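Cell division control protein Cdc48 (Mycobacterium smegmatis, PDB 5E7P) probably binds and hydrolyses ATP as a Cdc48-type member of the AAA ATPase family, with two P-loop NTPase modules following an N-terminal domain. Local coordinates at residues Val58-Thr66 / Asn91-Val102; Pro18-Ala26 / Leu42-Leu50. One frame throughout, in Å; residues are numbered along the deposited sequence.

Contact 1 of 2, residues Val58-Thr66 / Asn91-Val102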
loop_
_atom_site.group_PDB
_atom_site.type_symbol
_atom_site.label_atom_id
_atom_site.label_comp_id
_atom_site.label_asym_id
_atom_site.label_seq_id
_atom_site.Cartn_x
_atom_site.Cartn_y
_atom_site.Cartn_z
ATOM N N VAL A 58 9.224 -14.439 1.784
ATOM C CA VAL A 58 9.974 -15.525 1.166
ATOM C C VAL A 58 9.241 -16.847 1.329
ATOM O O VAL A 58 8.515 -17.052 2.302
ATOM C CB VAL A 58 11.391 -15.679 1.765
ATOM C CG1 VAL A 58 12.321 -14.614 1.220
ATOM C CG2 VAL A 58 11.340 -15.646 3.288
ATOM N N ALA A 59 9.432 -17.739 0.366
ATOM C CA ALA A 59 8.936 -19.098 0.485
ATOM C C ALA A 59 9.966 -19.914 1.253
ATOM O O ALA A 59 11.159 -19.841 0.968
ATOM C CB ALA A 59 8.696 -19.695 -0.889
ATOM N N LEU A 60 9.504 -20.676 2.240
ATOM C CA LEU A 60 10.381 -21.536 3.027
ATOM C C LEU A 60 9.958 -22.989 2.862
ATOM O O LEU A 60 8.826 -23.355 3.185
ATOM C CB LEU A 60 10.357 -21.128 4.501
ATOM C CG LEU A 60 11.051 -19.803 4.827
ATOM C CD1 LEU A 60 10.725 -19.350 6.237
ATOM C CD2 LEU A 60 12.558 -19.929 4.644
ATOM N N THR A 61 10.874 -23.815 2.362
ATOM C CA THR A 61 10.525 -25.175 1.960
ATOM C C THR A 61 11.408 -26.251 2.581
ATOM O O THR A 61 12.622 -26.274 2.378
ATOM C CB THR A 61 10.573 -25.334 0.425
ATOM O OG1 THR A 61 9.784 -24.311 -0.194
ATOM C CG2 THR A 61 10.034 -26.691 0.018
ATOM N N GLY A 62 10.782 -27.140 3.346
ATOM C CA GLY A 62 11.426 -28.354 3.811
ATOM C C GLY A 62 10.656 -29.541 3.265
ATOM O O GLY A 62 10.652 -29.781 2.057
ATOM N N THR A 63 9.986 -30.278 4.147
ATOM C CA THR A 63 9.082 -31.333 3.702
ATOM C C THR A 63 7.751 -30.701 3.331
ATOM O O THR A 63 6.942 -31.299 2.620
ATOM C CB THR A 63 8.861 -32.410 4.780
ATOM O OG1 THR A 63 8.238 -31.823 5.930
ATOM C CG2 THR A 63 10.186 -33.037 5.188
ATOM N N ARG A 64 7.539 -29.482 3.822
ATOM C CA ARG A 64 6.353 -28.699 3.504
ATOM C C ARG A 64 6.762 -27.342 2.943
ATOM O O ARG A 64 7.930 -26.956 3.013
ATOM C CB ARG A 64 5.498 -28.485 4.755
ATOM C CG ARG A 64 5.288 -29.724 5.603
ATOM C CD ARG A 64 4.449 -29.395 6.824
ATOM N NE ARG A 64 3.121 -28.922 6.448
ATOM C CZ ARG A 64 2.272 -28.334 7.284
ATOM N NH1 ARG A 64 1.083 -27.936 6.853
ATOM N NH2 ARG A 64 2.612 -28.140 8.552
ATOM N N THR A 65 5.792 -26.615 2.399
ATOM C CA THR A 65 6.040 -25.273 1.892
ATOM C C THR A 65 5.234 -24.238 2.672
ATOM O O THR A 65 4.012 -24.341 2.782
ATOM C CB THR A 65 5.699 -25.154 0.392
ATOM O OG1 THR A 65 6.578 -25.991 -0.371
ATOM C CG2 THR A 65 5.855 -23.715 -0.076
ATOM N N THR A 66 5.926 -23.244 3.219
ATOM C CA THR A 66 5.266 -22.155 3.928
ATOM C C THR A 66 5.829 -20.819 3.460
ATOM O O THR A 66 6.608 -20.767 2.509
ATOM C CB THR A 66 5.426 -22.283 5.458
ATOM O OG1 THR A 66 4.533 -21.376 6.114
ATOM C CG2 THR A 66 6.857 -21.982 5.879
ATOM N N ASN A 91 5.845 -25.091 10.287
ATOM C CA ASN A 91 5.107 -24.830 9.051
ATOM C C ASN A 91 5.880 -25.210 7.791
ATOM O O ASN A 91 5.286 -25.536 6.764
ATOM C CB ASN A 91 4.677 -23.361 8.973
ATOM C CG ASN A 91 3.602 -23.011 9.983
ATOM O OD1 ASN A 91 2.938 -23.893 10.531
ATOM N ND2 ASN A 91 3.418 -21.716 10.231
ATOM N N ALA A 92 7.206 -25.161 7.873
ATOM C CA ALA A 92 8.054 -25.438 6.721
ATOM C C ALA A 92 8.507 -26.896 6.681
ATOM O O ALA A 92 9.104 -27.339 5.701
ATOM C CB ALA A 92 9.258 -24.509 6.713
ATOM N N GLY A 93 8.223 -27.633 7.749
ATOM C CA GLY A 93 8.626 -29.024 7.843
ATOM C C GLY A 93 10.134 -29.165 7.897
ATOM O O GLY A 93 10.713 -30.026 7.236
ATOM N N VAL A 94 10.769 -28.307 8.688
ATOM C CA VAL A 94 12.218 -28.312 8.826
ATOM C C VAL A 94 12.623 -28.511 10.284
ATOM O O VAL A 94 12.119 -27.829 11.177
ATOM C CB VAL A 94 12.834 -26.993 8.316
ATOM C CG1 VAL A 94 14.353 -27.050 8.380
ATOM C CG2 VAL A 94 12.368 -26.704 6.900
ATOM N N ARG A 95 13.530 -29.455 10.519
ATOM C CA ARG A 95 14.081 -29.671 11.853
ATOM C C ARG A 95 15.080 -28.568 12.182
ATOM O O ARG A 95 15.551 -27.863 11.291
ATOM C CB ARG A 95 14.767 -31.035 11.933
ATOM C CG ARG A 95 13.827 -32.217 11.786
ATOM C CD ARG A 95 14.592 -33.530 11.643
ATOM N NE ARG A 95 15.290 -33.626 10.362
ATOM C CZ ARG A 95 16.585 -33.382 10.187
ATOM N NH1 ARG A 95 17.125 -33.494 8.980
ATOM N NH2 ARG A 95 17.344 -33.027 11.216
ATOM N N GLU A 96 15.403 -28.419 13.462
ATOM C CA GLU A 96 16.389 -27.426 13.868
ATOM C C GLU A 96 17.770 -27.818 13.350
ATOM O O GLU A 96 18.126 -28.997 13.348
ATOM C CB GLU A 96 16.409 -27.265 15.389
ATOM C CG GLU A 96 17.188 -26.048 15.866
ATOM C CD GLU A 96 17.188 -25.901 17.376
ATOM O OE1 GLU A 96 17.915 -25.021 17.887
ATOM O OE2 GLU A 96 16.462 -26.662 18.052
ATOM N N ASN A 97 18.525 -26.821 12.897
ATOM C CA ASN A 97 19.856 -27.022 12.321
ATOM C C ASN A 97 19.858 -27.852 11.036
ATOM O O ASN A 97 20.899 -28.356 10.616
ATOM C CB ASN A 97 20.827 -27.616 13.348
ATOM C CG ASN A 97 20.995 -26.733 14.567
ATOM O OD1 ASN A 97 20.710 -27.148 15.691
ATOM N ND2 ASN A 97 21.459 -25.507 14.352
ATOM N N ALA A 98 18.689 -27.984 10.414
ATOM C CA ALA A 98 18.576 -28.690 9.142
ATOM C C ALA A 98 18.553 -27.705 7.975
ATOM O O ALA A 98 18.607 -26.491 8.175
ATOM C CB ALA A 98 17.338 -29.570 9.125
ATOM N N ALA A 99 18.472 -28.232 6.759
ATOM C CA ALA A 99 18.502 -27.395 5.564
ATOM C C ALA A 99 17.124 -26.843 5.226
ATOM O O ALA A 99 16.115 -27.528 5.393
ATOM C CB ALA A 99 19.065 -28.176 4.382
ATOM N N VAL A 100 17.091 -25.600 4.752
ATOM C CA VAL A 100 15.848 -24.981 4.305
ATOM C C VAL A 100 16.035 -24.253 2.972
ATOM O O VAL A 100 17.036 -23.565 2.760
ATOM C CB VAL A 100 15.265 -24.019 5.373
ATOM C CG1 VAL A 100 16.259 -22.921 5.721
ATOM C CG2 VAL A 100 13.945 -23.427 4.901
ATOM N N LEU A 101 15.080 -24.429 2.067
ATOM C CA LEU A 101 15.093 -23.715 0.797
ATOM C C LEU A 101 14.369 -22.379 0.927
ATOM O O LEU A 101 13.208 -22.324 1.337
ATOM C CB LEU A 101 14.465 -24.561 -0.312
ATOM C CG LEU A 101 15.432 -25.393 -1.162
ATOM C CD1 LEU A 101 16.396 -24.484 -1.914
ATOM C CD2 LEU A 101 16.190 -26.407 -0.315
ATOM N N VAL A 102 15.068 -21.302 0.584
ATOM C CA VAL A 102 14.506 -19.962 0.657
ATOM C C VAL A 102 14.420 -19.366 -0.743
ATOM O O VAL A 102 15.353 -19.491 -1.534
ATOM C CB VAL A 102 15.367 -19.046 1.546
ATOM C CG1 VAL A 102 14.633 -17.747 1.847
ATOM C CG2 VAL A 102 15.735 -19.759 2.834
HETATM O O HOH W 1 11.269 -21.926 -0.877
HETATM O O HOH W 2 5.207 -20.026 8.531
#
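The flat guanidinium of R64 carries N91 O over one of its faces, 3.8 Å above the plane and displaced toward the rim, while NH1 is hydrogen-bonded to the carbonyl of G142. A bend at chi3 folds the arginine chain back over the end of helix 86-92. The N91 amide is directed at residues 143-144: OD1 accepts from T144 N, and ND2 donates to a water that itself donates to T66 OG1. Both segments belong to the Cdc48 N-terminal domain, of the double-psi beta-barrel clan, and they join a beta hairpin, strands 57-61 and 65-72, to a helix end and to strand 98-104.

The helix closes in a Schellman motif with G93, at positive phi, as the C-prime residue, and backbone N-H groups of the hairpin turn donate to the carbonyls of A92 and G93. R64 N donates to A92 O at 3.3 Å, approaching from above the carbonyl plane, and T63 N donates to G93 O at 3.2 Å in a nearly straight bond (168°). G62 N adds a weak bond to A92 O.

Further along, strands 58-61 and 98-102 run antiparallel, at 148°. T61 and L101 are a hydrogen-bonded pair, and a water joins T61 OG1 to L101 O on their face of the sheet. L60 and V102 form the adjoining non-hydrogen-bonded pair; their side chains lie alongside each other and point the same way. L60 CD2 rests 3.7 Å from V102 CG2 and 3.8 Å from V100 CG2. On the helix side T66 CG2 packs 3.6 Å from A92 CB, while T66 OG1, anti to its own nitrogen (chi1 -168°), reaches 3.5 Å from N91 CB.

Contact 2 of 2, residues Pro18-Ala26 / Leu42-Leu50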
loop_
_atom_site.group_PDB
_atom_site.type_symbol
_atom_site.label_atom_id
_atom_site.label_comp_id
_atom_site.label_asym_id
_atom_site.label_seq_id
_atom_site.Cartn_x
_atom_site.Cartn_y
_atom_site.Cartn_z
ATOM N N PRO A 18 13.257 -15.614 -13.843
ATOM C CA PRO A 18 13.917 -16.724 -13.145
ATOM C C PRO A 18 13.715 -16.668 -11.631
ATOM O O PRO A 18 13.884 -15.613 -11.014
ATOM C CB PRO A 18 15.398 -16.531 -13.497
ATOM C CG PRO A 18 15.517 -15.099 -13.904
ATOM C CD PRO A 18 14.220 -14.778 -14.577
ATOM N N LEU A 19 13.352 -17.804 -11.044
ATOM C CA LEU A 19 13.063 -17.873 -9.617
ATOM C C LEU A 19 14.311 -18.220 -8.814
ATOM O O LEU A 19 14.686 -19.390 -8.700
ATOM C CB LEU A 19 11.953 -18.893 -9.345
ATOM C CG LEU A 19 11.349 -18.883 -7.939
ATOM C CD1 LEU A 19 10.867 -17.485 -7.565
ATOM C CD2 LEU A 19 10.212 -19.891 -7.836
ATOM N N SER A 20 14.952 -17.195 -8.261
ATOM C CA SER A 20 16.170 -17.384 -7.481
ATOM C C SER A 20 15.875 -18.101 -6.164
ATOM O O SER A 20 14.775 -17.999 -5.630
ATOM C CB SER A 20 16.853 -16.042 -7.218
ATOM O OG SER A 20 16.010 -15.186 -6.471
ATOM N N HIS A 21 16.862 -18.827 -5.649
ATOM C CA HIS A 21 16.673 -19.626 -4.444
ATOM C C HIS A 21 18.011 -20.008 -3.820
ATOM O O HIS A 21 19.034 -20.057 -4.503
ATOM C CB HIS A 21 15.887 -20.896 -4.773
ATOM C CG HIS A 21 16.596 -21.804 -5.730
ATOM N ND1 HIS A 21 16.549 -21.624 -7.095
ATOM C CD2 HIS A 21 17.387 -22.880 -5.516
ATOM C CE1 HIS A 21 17.276 -22.559 -7.683
ATOM N NE2 HIS A 21 17.794 -23.335 -6.747
ATOM N N LEU A 22 17.995 -20.286 -2.521
ATOM C CA LEU A 22 19.198 -20.695 -1.809
ATOM C C LEU A 22 18.864 -21.720 -0.738
ATOM O O LEU A 22 17.804 -21.658 -0.115
ATOM C CB LEU A 22 19.871 -19.492 -1.152
ATOM C CG LEU A 22 20.572 -18.482 -2.058
ATOM C CD1 LEU A 22 20.932 -17.241 -1.267
ATOM C CD2 LEU A 22 21.812 -19.114 -2.673
ATOM N N ARG A 23 19.770 -22.670 -0.532
ATOM C CA ARG A 23 19.656 -23.582 0.593
ATOM C C ARG A 23 20.433 -22.998 1.762
ATOM O O ARG A 23 21.609 -22.664 1.626
ATOM C CB ARG A 23 20.204 -24.962 0.238
ATOM C CG ARG A 23 20.001 -26.004 1.330
ATOM C CD ARG A 23 20.990 -27.151 1.194
ATOM N NE ARG A 23 20.906 -27.799 -0.112
ATOM C CZ ARG A 23 21.798 -28.671 -0.574
ATOM N NH1 ARG A 23 22.852 -28.999 0.163
ATOM N NH2 ARG A 23 21.639 -29.210 -1.776
ATOM N N LEU A 24 19.773 -22.862 2.905
ATOM C CA LEU A 24 20.424 -22.328 4.093
ATOM C C LEU A 24 20.250 -23.274 5.272
ATOM O O LEU A 24 19.481 -24.233 5.202
ATOM C CB LEU A 24 19.855 -20.952 4.449
ATOM C CG LEU A 24 19.998 -19.832 3.418
ATOM C CD1 LEU A 24 19.390 -18.550 3.951
ATOM C CD2 LEU A 24 21.456 -19.619 3.055
ATOM N N THR A 25 20.973 -22.998 6.351
ATOM C CA THR A 25 20.807 -23.736 7.595
ATOM C C THR A 25 19.777 -23.016 8.458
ATOM O O THR A 25 19.866 -21.806 8.668
ATOM C CB THR A 25 22.134 -23.853 8.368
ATOM O OG1 THR A 25 23.169 -24.299 7.481
ATOM C CG2 THR A 25 21.997 -24.837 9.521
ATOM N N ALA A 26 18.793 -23.760 8.951
ATOM C CA ALA A 26 17.716 -23.171 9.738
ATOM C C ALA A 26 17.961 -23.338 11.232
ATOM O O ALA A 26 17.826 -24.436 11.771
ATOM C CB ALA A 26 16.380 -23.784 9.348
ATOM N N LEU A 42 17.105 -13.149 7.915
ATOM C CA LEU A 42 18.047 -13.470 6.852
ATOM C C LEU A 42 19.184 -12.458 6.802
ATOM O O LEU A 42 18.991 -11.277 7.091
ATOM C CB LEU A 42 17.330 -13.501 5.501
ATOM C CG LEU A 42 16.251 -14.568 5.315
ATOM C CD1 LEU A 42 15.477 -14.335 4.027
ATOM C CD2 LEU A 42 16.879 -15.949 5.321
ATOM N N HIS A 43 20.371 -12.927 6.435
ATOM C CA HIS A 43 21.508 -12.045 6.219
ATOM C C HIS A 43 21.213 -11.158 5.014
ATOM O O HIS A 43 20.556 -11.592 4.069
ATOM C CB HIS A 43 22.771 -12.870 5.972
ATOM C CG HIS A 43 24.040 -12.084 6.078
ATOM N ND1 HIS A 43 24.531 -11.318 5.045
ATOM C CD2 HIS A 43 24.920 -11.946 7.100
ATOM C CE1 HIS A 43 25.658 -10.740 5.423
ATOM N NE2 HIS A 43 25.915 -11.105 6.665
ATOM N N PRO A 44 21.680 -9.902 5.051
ATOM C CA PRO A 44 21.465 -8.974 3.934
ATOM C C PRO A 44 21.993 -9.503 2.600
ATOM O O PRO A 44 21.435 -9.177 1.551
ATOM C CB PRO A 44 22.259 -7.739 4.358
ATOM C CG PRO A 44 22.230 -7.779 5.845
ATOM C CD PRO A 44 22.286 -9.233 6.216
ATOM N N GLU A 45 23.052 -10.306 2.641
ATOM C CA GLU A 45 23.608 -10.875 1.419
ATOM C C GLU A 45 22.626 -11.846 0.766
ATOM O O GLU A 45 22.577 -11.962 -0.459
ATOM C CB GLU A 45 24.944 -11.569 1.690
ATOM C CG GLU A 45 25.615 -12.086 0.431
ATOM C CD GLU A 45 27.013 -12.604 0.682
ATOM O OE1 GLU A 45 27.470 -12.567 1.844
ATOM O OE2 GLU A 45 27.655 -13.046 -0.291
ATOM N N VAL A 46 21.843 -12.534 1.591
ATOM C CA VAL A 46 20.795 -13.416 1.091
ATOM C C VAL A 46 19.715 -12.596 0.393
ATOM O O VAL A 46 19.262 -12.948 -0.696
ATOM C CB VAL A 46 20.164 -14.248 2.224
ATOM C CG1 VAL A 46 19.017 -15.097 1.693
ATOM C CG2 VAL A 46 21.217 -15.122 2.883
ATOM N N LEU A 47 19.318 -11.494 1.025
ATOM C CA LEU A 47 18.333 -10.585 0.453
ATOM C C LEU A 47 18.810 -10.054 -0.894
ATOM O O LEU A 47 18.034 -9.954 -1.844
ATOM C CB LEU A 47 18.060 -9.419 1.405
ATOM C CG LEU A 47 17.452 -9.744 2.770
ATOM C CD1 LEU A 47 17.289 -8.471 3.593
ATOM C CD2 LEU A 47 16.117 -10.457 2.614
ATOM N N ALA A 48 20.093 -9.722 -0.967
ATOM C CA ALA A 48 20.684 -9.226 -2.203
ATOM C C ALA A 48 20.747 -10.323 -3.269
ATOM O O ALA A 48 20.422 -10.089 -4.432
ATOM C CB ALA A 48 22.068 -8.657 -1.933
ATOM N N ALA A 49 21.160 -11.520 -2.863
ATOM C CA ALA A 49 21.285 -12.649 -3.783
ATOM C C ALA A 49 19.931 -13.097 -4.323
ATOM O O ALA A 49 19.819 -13.522 -5.474
ATOM C CB ALA A 49 21.990 -13.815 -3.098
ATOM N N LEU A 50 18.907 -13.001 -3.485
ATOM C CA LEU A 50 17.563 -13.397 -3.882
ATOM C C LEU A 50 16.859 -12.315 -4.699
ATOM O O LEU A 50 15.889 -12.591 -5.404
ATOM C CB LEU A 50 16.730 -13.767 -2.655
ATOM C CG LEU A 50 17.152 -15.050 -1.940
ATOM C CD1 LEU A 50 16.243 -15.315 -0.747
ATOM C CD2 LEU A 50 17.146 -16.234 -2.908
#
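S20 OG donates to L50 O, at 2.8 Å, on the last turn of helix 44-50, the polar link between the segments. OG sits between the serine's own nitrogen and carbonyl carbon and faces the helix; it meets the acceptor from well to one side of the C=O direction (113°), tilted 29° from the carbonyl plane.

Apolar contacts follow the strand, whose residues L22 and L24 both point at the helix. L22 CD1 lies 4.0 Å from A49 CB and 4.1 Å from V46 CG1, the leucine and valine side chains sliding past each other in opposite directions. L24 meets V46 tip to tip, CD1 being 4.0 Å from V46 CG2, and crosses L42 at about a right angle, with CD1 3.9 Å from L42 CD2. At the other end L50 CD2 packs against the backbone of H21, 3.8 Å from its CA.

A single side-chain capping bond holds the first turn of the helix. H43 is the N-cap residue: its ND1 accepts from E45 N at 3.0 Å, close to the ring plane, and P44 CD covers part of one ring face.

Helix 690-707 also borders the region, M702 touching S20 and L22. With strand and helix axes 10.9 Å apart and nearly antiparallel (165°), this is a helix packed along a sheet strand through the buried core of the Cdc48 N-terminal domain.

Overall arrangement
Contacts 1 and 2 have centres about 13 Å apart and meet through neighbouring strands, 98-104 and 22-28, of one mixed sheet. V100 N lies 2.8 Å from L24 O and N97 N 2.7 Å from A26 O, both probable hydrogen bonds, while L101 CD1 packs 3.6 Å from L22 O. Both segments of contact 2 precede those of contact 1 in the sequence, helix 44-50 leading into strand 57-61. L42 also touches V102, which ties the leucine cluster of contact 2 to the L60-V102 pair of contact 1. Both lie away from the annotated nucleotide sites, although the L50 side chain is about 14 Å from a bound ADP.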